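PDB 5OWG: PcyX_EBK42635 from Marine metagenome, which probably reduces biliverdin to phycoerythrobilin in a four-electron, ferredoxin-dependent reaction, as a member of the ferredoxin-dependent bilin reductase family. Local coordinates for residues Glu34-Phe40 and Leu225-Asn230; Gly72-Leu78 and Phe93-Glu99. One frame throughout, in Å; residues are numbered along the deposited sequence.

Contact 1. Residues Glu34-Phe40 and Leu225-Asn230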
ATOM      1  N   GLU A  34      -8.563 -10.701  -4.144  1.00 41.78           N
ATOM      2  CA  GLU A  34      -7.313 -11.311  -4.583  1.00 49.27           C
ATOM      3  C   GLU A  34      -7.198 -12.720  -4.010  1.00 41.05           C
ATOM      4  O   GLU A  34      -7.444 -12.918  -2.817  1.00 44.06           O
ATOM      5  CB  GLU A  34      -6.117 -10.469  -4.147  1.00 50.97           C
ATOM      6  CG  GLU A  34      -4.786 -10.984  -4.676  1.00 44.31           C
ATOM      7  CD  GLU A  34      -3.616 -10.097  -4.290  1.00 54.21           C
ATOM      8  OE1 GLU A  34      -3.254 -10.073  -3.095  1.00 48.57           O
ATOM      9  OE2 GLU A  34      -3.062  -9.421  -5.181  1.00 58.44           O
ATOM     10  N   PRO A  35      -6.834 -13.717  -4.818  1.00 48.12           N
ATOM     11  CA  PRO A  35      -6.704 -15.082  -4.292  1.00 47.69           C
ATOM     12  C   PRO A  35      -5.753 -15.140  -3.104  1.00 42.46           C
ATOM     13  O   PRO A  35      -4.639 -14.612  -3.151  1.00 42.92           O
ATOM     14  CB  PRO A  35      -6.162 -15.870  -5.489  1.00 56.28           C
ATOM     15  CG  PRO A  35      -6.587 -15.101  -6.678  1.00 61.56           C
ATOM     16  CD  PRO A  35      -6.578 -13.661  -6.269  1.00 54.11           C
ATOM     17  N   GLY A  36      -6.201 -15.795  -2.032  1.00 47.06           N
ATOM     18  CA  GLY A  36      -5.413 -15.979  -0.837  1.00 42.97           C
ATOM     19  C   GLY A  36      -5.680 -14.963   0.256  1.00 52.45           C
ATOM     20  O   GLY A  36      -5.454 -15.262   1.435  1.00 40.40           O
ATOM     21  N   MET A  37      -6.160 -13.769  -0.104  1.00 40.47           N
ATOM     22  CA  MET A  37      -6.326 -12.707   0.880  1.00 40.20           C
ATOM     23  C   MET A  37      -7.428 -13.008   1.885  1.00 43.38           C
ATOM     24  O   MET A  37      -7.413 -12.443   2.985  1.00 44.48           O
ATOM     25  CB  MET A  37      -6.624 -11.380   0.181  1.00 38.66           C
ATOM     26  CG  MET A  37      -6.402 -10.162   1.069  1.00 31.88           C
ATOM     27  SD  MET A  37      -4.654  -9.847   1.366  1.00 49.78           S
ATOM     28  CE  MET A  37      -4.135  -9.233  -0.237  1.00 53.21           C
ATOM     29  N   GLU A  38      -8.384 -13.877   1.542  1.00 46.36           N
ATOM     30  CA  GLU A  38      -9.435 -14.220   2.494  1.00 45.22           C
ATOM     31  C   GLU A  38      -8.863 -14.765   3.794  1.00 50.79           C
ATOM     32  O   GLU A  38      -9.543 -14.724   4.825  1.00 56.38           O
ATOM     33  CB  GLU A  38     -10.406 -15.234   1.878  1.00 44.66           C
ATOM     34  CG  GLU A  38      -9.869 -16.659   1.744  1.00 65.61           C
ATOM     35  CD  GLU A  38      -8.748 -16.778   0.730  1.00 63.68           C
ATOM     36  OE1 GLU A  38      -8.656 -15.910  -0.163  1.00 53.11           O
ATOM     37  OE2 GLU A  38      -7.958 -17.741   0.824  1.00 60.70           O
ATOM     38  N   ARG A  39      -7.629 -15.273   3.769  1.00 48.42           N
ATOM     39  CA  ARG A  39      -6.986 -15.776   4.974  1.00 60.94           C
ATOM     40  C   ARG A  39      -6.519 -14.661   5.899  1.00 59.03           C
ATOM     41  O   ARG A  39      -6.035 -14.955   6.997  1.00 50.21           O
ATOM     42  CB  ARG A  39      -5.786 -16.651   4.602  1.00 47.93           C
ATOM     43  CG  ARG A  39      -6.093 -17.752   3.601  1.00 39.23           C
ATOM     44  CD  ARG A  39      -4.816 -18.393   3.085  1.00 47.30           C
ATOM     45  NE  ARG A  39      -3.982 -17.444   2.349  1.00 43.47           N
ATOM     46  CZ  ARG A  39      -2.741 -17.692   1.942  1.00 48.55           C
ATOM     47  NH1 ARG A  39      -2.170 -18.862   2.200  1.00 38.45           N
ATOM     48  NH2 ARG A  39      -2.063 -16.765   1.277  1.00 47.18           N
ATOM     49  N   PHE A  40      -6.639 -13.394   5.484  1.00 47.95           N
ATOM     50  CA  PHE A  40      -6.096 -12.280   6.252  1.00 47.75           C
ATOM     51  C   PHE A  40      -7.119 -11.170   6.471  1.00 40.86           C
ATOM     52  O   PHE A  40      -6.735 -10.027   6.744  1.00 55.72           O
ATOM     53  CB  PHE A  40      -4.848 -11.725   5.565  1.00 43.72           C
ATOM     54  CG  PHE A  40      -3.876 -12.787   5.143  1.00 50.87           C
ATOM     55  CD1 PHE A  40      -3.301 -13.627   6.083  1.00 45.52           C
ATOM     56  CD2 PHE A  40      -3.541 -12.951   3.810  1.00 49.16           C
ATOM     57  CE1 PHE A  40      -2.410 -14.610   5.701  1.00 53.58           C
ATOM     58  CE2 PHE A  40      -2.647 -13.934   3.421  1.00 42.39           C
ATOM     59  CZ  PHE A  40      -2.082 -14.764   4.368  1.00 48.34           C
ATOM     60  N   LEU A 225       2.856 -16.395   5.862  1.00 47.20           N
ATOM     61  CA  LEU A 225       1.922 -16.587   4.758  1.00 54.01           C
ATOM     62  C   LEU A 225       1.624 -15.263   4.059  1.00 62.27           C
ATOM     63  O   LEU A 225       1.708 -15.162   2.828  1.00 47.76           O
ATOM     64  CB  LEU A 225       0.634 -17.221   5.287  1.00 52.81           C
ATOM     65  CG  LEU A 225      -0.025 -18.376   4.533  1.00 64.02           C
ATOM     66  CD1 LEU A 225       0.935 -19.521   4.281  1.00 54.11           C
ATOM     67  CD2 LEU A 225      -1.210 -18.870   5.344  1.00 54.47           C
ATOM     68  N   PHE A 226       1.280 -14.235   4.838  1.00 54.14           N
ATOM     69  CA  PHE A 226       0.911 -12.938   4.275  1.00 56.36           C
ATOM     70  C   PHE A 226       2.102 -12.259   3.602  1.00 55.98           C
ATOM     71  O   PHE A 226       1.991 -11.761   2.475  1.00 39.07           O
ATOM     72  CB  PHE A 226       0.337 -12.058   5.388  1.00 47.97           C
ATOM     73  CG  PHE A 226       0.002 -10.660   4.958  1.00 46.89           C
ATOM     74  CD1 PHE A 226      -1.176 -10.392   4.284  1.00 44.85           C
ATOM     75  CD2 PHE A 226       0.853  -9.610   5.256  1.00 47.30           C
ATOM     76  CE1 PHE A 226      -1.492  -9.102   3.899  1.00 45.25           C
ATOM     77  CE2 PHE A 226       0.543  -8.319   4.875  1.00 47.94           C
ATOM     78  CZ  PHE A 226      -0.630  -8.064   4.195  1.00 44.25           C
ATOM     79  N   CYS A 227       3.252 -12.225   4.280  1.00 49.61           N
ATOM     80  CA  CYS A 227       4.401 -11.489   3.761  1.00 41.46           C
ATOM     81  C   CYS A 227       4.894 -12.047   2.431  1.00 61.50           C
ATOM     82  O   CYS A 227       5.467 -11.306   1.624  1.00 63.87           O
ATOM     83  CB  CYS A 227       5.537 -11.503   4.787  1.00 42.17           C
ATOM     84  SG  CYS A 227       5.244 -10.459   6.230  1.00 60.77           S
ATOM     85  N   SER A 228       4.686 -13.339   2.180  1.00 55.10           N
ATOM     86  CA  SER A 228       5.248 -13.979   0.996  1.00 58.95           C
ATOM     87  C   SER A 228       4.288 -14.025  -0.184  1.00 44.18           C
ATOM     88  O   SER A 228       4.739 -14.026  -1.335  1.00 50.18           O
ATOM     89  CB  SER A 228       5.688 -15.408   1.335  1.00 56.96           C
ATOM     90  OG  SER A 228       4.583 -16.205   1.723  1.00 59.84           O
ATOM     91  N   ASP A 229       2.975 -14.063   0.062  1.00 43.70           N
ATOM     92  CA  ASP A 229       2.002 -14.337  -0.985  1.00 46.25           C
ATOM     93  C   ASP A 229       1.032 -13.199  -1.269  1.00 45.33           C
ATOM     94  O   ASP A 229       0.534 -13.114  -2.396  1.00 38.11           O
ATOM     95  CB  ASP A 229       1.178 -15.585  -0.629  1.00 45.94           C
ATOM     96  CG  ASP A 229       2.037 -16.814  -0.443  1.00 60.59           C
ATOM     97  OD1 ASP A 229       3.262 -16.730  -0.669  1.00 59.70           O
ATOM     98  OD2 ASP A 229       1.484 -17.868  -0.069  1.00 48.93           O
ATOM     99  N   ASN A 230       0.749 -12.331  -0.295  1.00 44.07           N
ATOM    100  CA  ASN A 230      -0.321 -11.352  -0.453  1.00 40.88           C
ATOM    101  C   ASN A 230       0.097  -9.956  -0.009  1.00 36.32           C
ATOM    102  O   ASN A 230      -0.769  -9.138   0.326  1.00 47.11           O
ATOM    103  CB  ASN A 230      -1.560 -11.791   0.335  1.00 36.55           C
ATOM    104  CG  ASN A 230      -2.268 -12.966  -0.304  1.00 54.92           C
ATOM    105  OD1 ASN A 230      -2.053 -14.116   0.080  1.00 45.11           O
ATOM    106  ND2 ASN A 230      -3.115 -12.684  -1.290  1.00 40.66           N
TER

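Contact 2. Residues Gly72-Leu78 and Phe93-Glu99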
ATOM      1  N   GLY A  72      -2.034  -2.420  22.531  1.00 72.34           N
ATOM      2  CA  GLY A  72      -3.023  -1.567  21.895  1.00 67.44           C
ATOM      3  C   GLY A  72      -2.433  -0.709  20.794  1.00 82.38           C
ATOM      4  O   GLY A  72      -2.058   0.439  21.030  1.00 78.26           O
ATOM      5  N   LEU A  73      -2.363  -1.259  19.587  1.00 69.60           N
ATOM      6  CA  LEU A  73      -1.736  -0.586  18.459  1.00 71.49           C
ATOM      7  C   LEU A  73      -2.717  -0.467  17.293  1.00 66.47           C
ATOM      8  O   LEU A  73      -3.859  -0.931  17.348  1.00 72.95           O
ATOM      9  CB  LEU A  73      -0.462  -1.321  18.024  1.00 80.53           C
ATOM     10  CG  LEU A  73       0.725  -1.281  18.991  1.00 81.65           C
ATOM     11  CD1 LEU A  73       1.916  -2.005  18.385  1.00 74.07           C
ATOM     12  CD2 LEU A  73       1.112   0.147  19.363  1.00 79.91           C
ATOM     13  N   TRP A  74      -2.237   0.172  16.229  1.00 72.50           N
ATOM     14  CA  TRP A  74      -3.036   0.472  15.044  1.00 68.74           C
ATOM     15  C   TRP A  74      -2.058   0.824  13.940  1.00 61.19           C
ATOM     16  O   TRP A  74      -1.280   1.772  14.086  1.00 63.67           O
ATOM     17  CB  TRP A  74      -4.001   1.633  15.289  1.00 58.93           C
ATOM     18  CG  TRP A  74      -5.013   1.816  14.190  1.00 65.75           C
ATOM     19  CD1 TRP A  74      -6.324   1.442  14.220  1.00 67.39           C
ATOM     20  CD2 TRP A  74      -4.797   2.414  12.902  1.00 43.29           C
ATOM     21  NE1 TRP A  74      -6.938   1.767  13.036  1.00 54.10           N
ATOM     22  CE2 TRP A  74      -6.023   2.365  12.209  1.00 54.63           C
ATOM     23  CE3 TRP A  74      -3.687   2.985  12.268  1.00 48.88           C
ATOM     24  CZ2 TRP A  74      -6.173   2.864  10.917  1.00 61.01           C
ATOM     25  CZ3 TRP A  74      -3.838   3.479  10.982  1.00 65.85           C
ATOM     26  CH2 TRP A  74      -5.071   3.416  10.321  1.00 64.62           C
ATOM     27  N   MET A  75      -2.091   0.070  12.846  1.00 55.78           N
ATOM     28  CA  MET A  75      -1.168   0.296  11.748  1.00 66.64           C
ATOM     29  C   MET A  75      -1.935   0.218  10.439  1.00 52.37           C
ATOM     30  O   MET A  75      -3.052  -0.300  10.376  1.00 44.47           O
ATOM     31  CB  MET A  75      -0.015  -0.721  11.769  1.00 53.30           C
ATOM     32  CG  MET A  75      -0.271  -2.023  11.016  1.00 66.70           C
ATOM     33  SD  MET A  75      -0.087  -1.934   9.218  1.00 67.97           S
ATOM     34  CE  MET A  75       1.610  -1.393   9.045  1.00 65.11           C
ATOM     35  N   ALA A  76      -1.317   0.746   9.389  1.00 51.14           N
ATOM     36  CA  ALA A  76      -1.905   0.690   8.063  1.00 47.72           C
ATOM     37  C   ALA A  76      -0.791   0.651   7.031  1.00 47.12           C
ATOM     38  O   ALA A  76       0.282   1.229   7.225  1.00 40.32           O
ATOM     39  CB  ALA A  76      -2.833   1.882   7.803  1.00 64.67           C
ATOM     40  N   HIS A  77      -1.060  -0.048   5.934  1.00 43.38           N
ATOM     41  CA  HIS A  77      -0.131  -0.163   4.822  1.00 50.96           C
ATOM     42  C   HIS A  77      -0.909   0.028   3.532  1.00 36.85           C
ATOM     43  O   HIS A  77      -1.993  -0.537   3.365  1.00 34.45           O
ATOM     44  CB  HIS A  77       0.579  -1.524   4.834  1.00 42.96           C
ATOM     45  CG  HIS A  77       1.268  -1.864   3.550  1.00 33.41           C
ATOM     46  ND1 HIS A  77       2.573  -1.507   3.291  1.00 53.14           N
ATOM     47  CD2 HIS A  77       0.837  -2.538   2.457  1.00 47.54           C
ATOM     48  CE1 HIS A  77       2.916  -1.943   2.091  1.00 54.73           C
ATOM     49  NE2 HIS A  77       1.882  -2.571   1.564  1.00 56.44           N
ATOM     50  N   LEU A  78      -0.362   0.840   2.630  1.00 42.99           N
ATOM     51  CA  LEU A  78      -1.029   1.160   1.374  1.00 37.20           C
ATOM     52  C   LEU A  78       0.020   1.228   0.277  1.00 39.26           C
ATOM     53  O   LEU A  78       0.976   2.003   0.378  1.00 38.24           O
ATOM     54  CB  LEU A  78      -1.800   2.481   1.477  1.00 45.61           C
ATOM     55  CG  LEU A  78      -2.577   2.916   0.231  1.00 43.75           C
ATOM     56  CD1 LEU A  78      -3.694   1.937  -0.103  1.00 38.16           C
ATOM     57  CD2 LEU A  78      -3.142   4.312   0.422  1.00 45.92           C
ATOM     58  N   PHE A  93       2.689   4.016   1.387  1.00 54.97           N
ATOM     59  CA  PHE A  93       2.423   4.729   2.629  1.00 60.62           C
ATOM     60  C   PHE A  93       2.321   3.705   3.746  1.00 59.40           C
ATOM     61  O   PHE A  93       1.510   2.776   3.667  1.00 56.57           O
ATOM     62  CB  PHE A  93       1.139   5.557   2.541  1.00 53.95           C
ATOM     63  CG  PHE A  93       0.847   6.357   3.782  1.00 57.60           C
ATOM     64  CD1 PHE A  93       1.448   7.587   3.992  1.00 72.07           C
ATOM     65  CD2 PHE A  93      -0.028   5.876   4.740  1.00 57.83           C
ATOM     66  CE1 PHE A  93       1.181   8.322   5.133  1.00 59.43           C
ATOM     67  CE2 PHE A  93      -0.301   6.608   5.882  1.00 71.39           C
ATOM     68  CZ  PHE A  93       0.305   7.832   6.077  1.00 61.82           C
ATOM     69  N   ASP A  94       3.145   3.872   4.776  1.00 62.08           N
ATOM     70  CA  ASP A  94       3.173   2.963   5.915  1.00 69.72           C
ATOM     71  C   ASP A  94       3.221   3.793   7.185  1.00 59.14           C
ATOM     72  O   ASP A  94       4.130   4.614   7.361  1.00 61.37           O
ATOM     73  CB  ASP A  94       4.370   2.011   5.839  1.00 63.16           C
ATOM     74  CG  ASP A  94       4.275   1.048   4.671  1.00 53.42           C
ATOM     75  OD1 ASP A  94       3.250   0.344   4.567  1.00 69.74           O
ATOM     76  OD2 ASP A  94       5.220   1.003   3.857  1.00 71.44           O
ATOM     77  N   ILE A  95       2.244   3.586   8.062  1.00 57.32           N
ATOM     78  CA  ILE A  95       2.151   4.299   9.329  1.00 64.22           C
ATOM     79  C   ILE A  95       1.883   3.284  10.430  1.00 65.59           C
ATOM     80  O   ILE A  95       0.945   2.484  10.332  1.00 59.09           O
ATOM     81  CB  ILE A  95       1.053   5.385   9.296  1.00 70.26           C
ATOM     82  CG1 ILE A  95       1.262   6.390  10.428  1.00 71.65           C
ATOM     83  CG2 ILE A  95      -0.348   4.776   9.364  1.00 62.98           C
ATOM     84  CD1 ILE A  95       2.249   7.469  10.078  1.00 73.17           C
ATOM     85  N   ILE A  96       2.728   3.292  11.457  1.00 72.68           N
ATOM     86  CA  ILE A  96       2.489   2.550  12.690  1.00 83.34           C
ATOM     87  C   ILE A  96       2.526   3.548  13.837  1.00 73.37           C
ATOM     88  O   ILE A  96       3.509   4.279  14.001  1.00 74.27           O
ATOM     89  CB  ILE A  96       3.520   1.426  12.906  1.00 73.89           C
ATOM     90  CG1 ILE A  96       3.360   0.799  14.299  1.00 81.78           C
ATOM     91  CG2 ILE A  96       4.937   1.958  12.739  1.00 67.17           C
ATOM     92  CD1 ILE A  96       1.983   0.223  14.574  1.00 68.19           C
ATOM     93  N   ALA A  97       1.456   3.575  14.626  1.00 58.32           N
ATOM     94  CA  ALA A  97       1.345   4.520  15.726  1.00 72.15           C
ATOM     95  C   ALA A  97       0.674   3.851  16.912  1.00 84.44           C
ATOM     96  O   ALA A  97       1.198   3.869  18.029  1.00 92.26           O
ATOM     97  CB  ALA A  97       0.546   5.754  15.303  1.00 80.27           C
ATOM     98  N   GLY A  98      -0.480   3.245  16.665  1.00 78.25           N
ATOM     99  CA  GLY A  98      -1.294   2.736  17.743  1.00 69.22           C
ATOM    100  C   GLY A  98      -2.069   3.839  18.421  1.00 82.28           C
ATOM    101  O   GLY A  98      -2.990   4.413  17.836  1.00 81.08           O
ATOM    102  N   GLU A  99      -1.684   4.154  19.651  1.00 80.40           N
ATOM    103  CA  GLU A  99      -2.362   5.166  20.439  1.00 86.37           C
ATOM    104  C   GLU A  99      -1.327   6.070  21.087  1.00 87.28           C
ATOM    105  O   GLU A  99      -0.294   5.595  21.569  1.00 91.05           O
ATOM    106  CB  GLU A  99      -3.248   4.519  21.508  1.00 84.02           C
ATOM    107  CG  GLU A  99      -4.269   3.551  20.937  1.00 77.20           C
ATOM    108  CD  GLU A  99      -5.338   4.253  20.126  1.00 89.25           C
ATOM    109  OE1 GLU A  99      -6.285   4.794  20.734  1.00 85.88           O
ATOM    110  OE2 GLU A  99      -5.230   4.276  18.883  1.00 80.21           O
TER

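Contact 1. Residues Glu34-Phe40 and Leu225-Asn230
The type II beta turn Glu34-Met37 and the 3-10 segment after it pack against the C-terminal end of helix 220-229, where the side-chain amide of Asn230 is bonded at both its nitrogen and its oxygen. Asn230 ND2 gives two hydrogen bonds. One goes to the backbone Pro35 O at 3.1 Å, close to the plane of the amide. The other reaches Glu34 OE1 at 3.2 Å, on the anti side of the carboxylate and well out of its plane. The second oxygen of Glu34 is held in a salt bridge by Arg59. The amide oxygen has its own donor: Arg39 NH2 lies 2.9 Å from Asn230 OD1, nearly in line with the C=O bond and in the guanidinium plane, though the bond is bent at the hydrogen (139°).

Arg39 is bent at chi3 (-63°), which turns NE back to Gly36 O at 2.8 Å, on a lone pair of that carbonyl. This fixes the guanidinium between the turn and the helix. Asp229 OD2 makes only a long salt bridge with Arg39 NH2, which can add little beyond its charge.

Next to the amide is an aromatic pair; Asn230 OD1 also lies at the edge of the Phe40 ring, near CE2. Phe226 turns its edge to the face of Phe40, with the planes 80° apart and the ring centroids 5.2 Å apart. Phe226 CB also sits over that face in a CH-pi contact, while Arg39 CB covers the opposite face. Leu225 CB meets the ring at its edge, 3.8 Å from Phe40 CZ. The sulfur of Met37 approaches the edge of Phe226 in a Met-aromatic contact, and Met37 CE comes 3.4 Å from Asn230 O. Trp47 meets both phenylalanine rings.

Three hydrogen bonds restrain the buried amide's rotation; two acceptors at one end and an arginine donor at the other are consistent with its modelled orientation.

Contact 2. Residues Gly72-Leu78 and Phe93-Glu99
Met75 to Leu78 and Phe93 to Ile96 pair as the two strands of an antiparallel beta hairpin in the central sheet of the bilin reductase fold. Ala76 with Ile95 and Leu78 with Phe93 are the hydrogen-bonded pairs. Met75 with Ile96 and His77 with Asp94 are the non-hydrogen-bonded ones.

The face carrying Met75, His77, Asp94 and Ile96 holds the polar pair. With CG anti to the backbone N (chi1 165°), the His77 ring stands over this face alongside the Asp94 carboxylate, and the two point the same way. The planes are 14° apart, and Asp94 OD1 lies at the ring edge, where it takes a hydrogen bond from His77 ND1. The modelled separation of these atoms, 2.3 Å, is too short to be trusted. Phe232 meets the His77 ring from outside the hairpin. In related reductases the bilin is bound between this kind of sheet and the C-terminal helices, so this face is probably part of the pocket.

Two pairs along, on the same face, Ile96 reaches across to the neighbouring strand, with Ile96 CD1 3.6 Å from Met75 CB. Met75 has CG wedged between its backbone N and carbonyl carbon (chi1 88°), and two further bends fold the chain so that CE ends near Ile95 O.

On the other face, helix 14-28 covers Trp74, Ala76, Leu78 and Phe93. Ile95 CG2 faces two side chains of the other strand: it touches the edge of the indole at Trp74 CZ3, 4.1 Å away, and the methyl Ala76 CB at the same distance.

Beyond Ile96 the regular pairing ends. Trp74 O accepts from Gly98 N at 3.1 Å and weakly from Ala97 N, and the backbones press together until Leu73 CA and Gly98 CA are 3.4 Å apart.

From the N terminus, the chain passes helix 14-28 and strand 30-32 before entering 34-40, the first half of contact 1. It then runs through strands 47-53 and 57-67 to strand 73-82, turns, and returns along strand 90-96, so contact 2 closes a short hairpin of neighbouring strands. Strand 104-110 and the later helices follow before 225-230 completes contact 1, closing a loop of 184 residues that encloses contact 2 entirely. Contact 1 ties the loop after the first edge strand to the last helix; contact 2 joins strands inside the sheet. Their centres are 19 Å apart, and their nearest atoms, about 6 Å apart, do not touch.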